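Local coordinates for protein pseudopilin EpsI (Vibrio vulnificus, PDB 2RET) that forms part of the type II secretion pseudopilus, pairing with the pseudopilin EpsJ, and probably supports export of proteases and toxins from the periplasm, at the interface of chains A and B. Residues are numbered along the deposited sequence; one frame, centred on the assembly and turned at random. Chains: chain A, Pseudopilin EpsI; chain B, EpsJ.

The interface of chains A and B. Residues chain A 8, 11-12, 15-16; chain B 18, 21-22, 25, 158.
The rings of A:Phe16 and B:Tyr158 meet edge to face, their planes 67° apart and their centroids 5.1 Å from each other. The phenylalanine supplies the edge: its CZ stands over one face of the tyrosine, toward the rim, 3.6 Å from CD1 of B:Tyr158. At the tyrosine's own edge, in plane, lies OE2 of the A:Glu12 carboxylate, which accepts a hydrogen bond of 2.6 Å from the phenol OH of B:Tyr158. The carboxylate is turned nearly at right angles to the ring, and the hydroxyl reaches OE2 from above the carboxylate plane, 39° out of it. The glutamate chain, extended beyond CG, carries OE2 to the phenol. B:Tyr158 is thereby met by a hydrogen bond at its hydroxyl and by the phenylalanine edge on one face.

Between the helices 8-30 of chain A and 10-32 of chain B, B:Leu18 and A:Met15 fill the apolar core of the patch in nearly equal measure, hiding 82 and 81 Å². The CD1 branch of B:Leu18 comes 3.6 Å from CB of A:Leu11 and 3.5 Å from the backbone N of A:Glu12, while CD2 lies against the selenomethionine A:Met15. That side chain starts with CG anti to the backbone N (chi1 179°) and bends at chi3, running antiparallel alongside B:Leu18; its CE sits 3.3 Å from CD2 of B:Leu18, a tight fit. B:Leu21 adds to the apolar patch, its CD2 lying 3.9 Å from CE1 of A:Phe16.

Helix-to-helix packing, supplemented by a tyrosine from the loop just before strand 159-166, thus contributes to joining the soluble part of EpsI to EpsJ in their binary pseudopilin complex.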
ATOM      1  N   VAL A   8      30.057   7.965 -30.623  1.00 17.64           N
ATOM      2  CA  VAL A   8      29.131   8.968 -30.062  1.00 16.98           C
ATOM      3  C   VAL A   8      27.839   9.190 -30.905  1.00 16.23           C
ATOM      4  O   VAL A   8      26.785   9.363 -30.326  1.00 15.69           O
ATOM      5  CB  VAL A   8      29.844  10.301 -29.606  1.00 16.65           C
ATOM      6  CG1 VAL A   8      31.023  10.671 -30.486  1.00 16.89           C
ATOM      7  CG2 VAL A   8      28.853  11.442 -29.515  1.00 16.86           C
ATOM      8  N   LEU A  11      25.453   6.412 -29.923  1.00 16.17           N
ATOM      9  CA  LEU A  11      25.022   6.679 -28.546  1.00 15.78           C
ATOM     10  C   LEU A  11      23.992   7.785 -28.477  1.00 15.26           C
ATOM     11  O   LEU A  11      22.992   7.664 -27.732  1.00 15.09           O
ATOM     12  CB  LEU A  11      26.222   6.999 -27.657  1.00 16.25           C
ATOM     13  CG  LEU A  11      27.073   5.748 -27.370  1.00 18.10           C
ATOM     14  CD1 LEU A  11      28.464   6.052 -26.772  1.00 17.93           C
ATOM     15  CD2 LEU A  11      26.273   4.767 -26.461  1.00 19.08           C
ATOM     16  N   GLU A  12      24.192   8.843 -29.271  1.00 14.03           N
ATOM     17  CA  GLU A  12      23.157   9.861 -29.422  1.00 14.03           C
ATOM     18  C   GLU A  12      21.821   9.273 -29.861  1.00 14.04           C
ATOM     19  O   GLU A  12      20.820   9.500 -29.203  1.00 12.47           O
ATOM     20  CB  GLU A  12      23.558  10.957 -30.413  1.00 13.72           C
ATOM     21  CG  GLU A  12      24.584  11.903 -29.858  1.00 14.15           C
ATOM     22  CD  GLU A  12      25.248  12.755 -30.912  1.00 13.98           C
ATOM     23  OE1 GLU A  12      24.858  12.687 -32.108  1.00 14.68           O
ATOM     24  OE2 GLU A  12      26.161  13.518 -30.538  1.00 15.48           O
HETATM   25  N   MSE A  15      20.023   7.187 -27.063  1.00 15.28           N
HETATM   26  CA  MSE A  15      19.541   7.972 -25.970  1.00 16.14           C
HETATM   27  C   MSE A  15      18.312   8.799 -26.367  1.00 15.28           C
HETATM   28  O   MSE A  15      17.336   8.854 -25.638  1.00 15.56           O
HETATM   29  CB  MSE A  15      20.669   8.899 -25.515  1.00 16.80           C
HETATM   30  CG  MSE A  15      20.302   9.802 -24.369  1.00 21.45           C
HETATM   31 SE   MSE A  15      21.839  10.816 -23.734  1.00 35.64          SE
HETATM   32  CE  MSE A  15      23.360   9.742 -24.418  1.00 25.72           C
ATOM     33  N   PHE A  16      18.378   9.425 -27.517  1.00 13.42           N
ATOM     34  CA  PHE A  16      17.281  10.226 -27.990  1.00 13.54           C
ATOM     35  C   PHE A  16      16.065   9.409 -28.424  1.00 13.74           C
ATOM     36  O   PHE A  16      14.953   9.812 -28.095  1.00 14.02           O
ATOM     37  CB  PHE A  16      17.730  11.161 -29.098  1.00 12.93           C
ATOM     38  CG  PHE A  16      18.806  12.136 -28.673  1.00 13.86           C
ATOM     39  CD1 PHE A  16      18.793  12.724 -27.411  1.00 12.06           C
ATOM     40  CD2 PHE A  16      19.825  12.489 -29.555  1.00 13.95           C
ATOM     41  CE1 PHE A  16      19.781  13.604 -27.033  1.00 14.00           C
ATOM     42  CE2 PHE A  16      20.806  13.390 -29.182  1.00 11.04           C
ATOM     43  CZ  PHE A  16      20.792  13.946 -27.933  1.00 11.87           C
TER
ATOM     44  N   LEU B  18      27.536  13.650 -23.689  1.00 12.59           N
ATOM     45  CA  LEU B  18      26.437  12.688 -23.641  1.00 13.22           C
ATOM     46  C   LEU B  18      26.318  12.028 -22.285  1.00 12.25           C
ATOM     47  O   LEU B  18      25.224  11.708 -21.868  1.00 12.09           O
ATOM     48  CB  LEU B  18      26.588  11.574 -24.691  1.00 13.97           C
ATOM     49  CG  LEU B  18      26.045  11.791 -26.100  1.00 15.54           C
ATOM     50  CD1 LEU B  18      26.224  10.481 -26.880  1.00 15.77           C
ATOM     51  CD2 LEU B  18      24.594  12.266 -26.131  1.00 14.37           C
ATOM     52  N   LEU B  21      24.628  14.522 -20.000  1.00 13.51           N
ATOM     53  CA  LEU B  21      23.205  14.520 -20.295  1.00 13.74           C
ATOM     54  C   LEU B  21      22.490  13.318 -19.729  1.00 13.67           C
ATOM     55  O   LEU B  21      21.429  13.431 -19.191  1.00 12.86           O
ATOM     56  CB  LEU B  21      23.004  14.546 -21.804  1.00 14.32           C
ATOM     57  CG  LEU B  21      21.581  14.648 -22.337  1.00 15.41           C
ATOM     58  CD1 LEU B  21      20.746  15.702 -21.541  1.00 15.51           C
ATOM     59  CD2 LEU B  21      21.609  14.957 -23.856  1.00 17.36           C
ATOM     60  N   GLN B  22      23.076  12.148 -19.876  1.00 14.45           N
ATOM     61  CA  GLN B  22      22.547  10.933 -19.238  1.00 15.15           C
ATOM     62  C   GLN B  22      22.371  11.142 -17.730  1.00 14.82           C
ATOM     63  O   GLN B  22      21.350  10.796 -17.181  1.00 14.12           O
ATOM     64  CB  GLN B  22      23.507   9.763 -19.507  1.00 15.86           C
ATOM     65  CG  GLN B  22      22.896   8.413 -19.819  1.00 19.56           C
ATOM     66  CD  GLN B  22      23.970   7.389 -20.296  1.00 25.84           C
ATOM     67  OE1 GLN B  22      24.844   7.707 -21.132  1.00 27.60           O
ATOM     68  NE2 GLN B  22      23.896   6.157 -19.769  1.00 28.77           N
ATOM     69  N   LEU B  25      19.420  13.424 -16.980  1.00 15.40           N
ATOM     70  CA  LEU B  25      18.125  12.801 -17.244  1.00 15.09           C
ATOM     71  C   LEU B  25      17.745  11.847 -16.134  1.00 15.20           C
ATOM     72  O   LEU B  25      16.562  11.706 -15.807  1.00 14.75           O
ATOM     73  CB  LEU B  25      18.137  12.042 -18.582  1.00 15.28           C
ATOM     74  CG  LEU B  25      18.132  12.853 -19.895  1.00 16.70           C
ATOM     75  CD1 LEU B  25      18.226  11.932 -21.078  1.00 16.85           C
ATOM     76  CD2 LEU B  25      16.902  13.714 -20.008  1.00 14.85           C
ATOM     77  N   TYR B 158      22.372  20.385 -28.897  1.00 13.12           N
ATOM     78  CA  TYR B 158      21.354  19.429 -29.376  1.00 13.35           C
ATOM     79  C   TYR B 158      19.986  20.046 -29.740  1.00 12.86           C
ATOM     80  O   TYR B 158      19.179  19.396 -30.411  1.00 11.95           O
ATOM     81  CB  TYR B 158      21.209  18.308 -28.342  1.00 13.32           C
ATOM     82  CG  TYR B 158      22.422  17.403 -28.331  1.00 13.97           C
ATOM     83  CD1 TYR B 158      22.691  16.583 -29.412  1.00 17.69           C
ATOM     84  CD2 TYR B 158      23.294  17.361 -27.255  1.00 17.85           C
ATOM     85  CE1 TYR B 158      23.786  15.753 -29.430  1.00 17.84           C
ATOM     86  CE2 TYR B 158      24.416  16.514 -27.257  1.00 16.95           C
ATOM     87  CZ  TYR B 158      24.646  15.713 -28.349  1.00 17.99           C
ATOM     88  OH  TYR B 158      25.750  14.853 -28.402  1.00 18.18           O
TER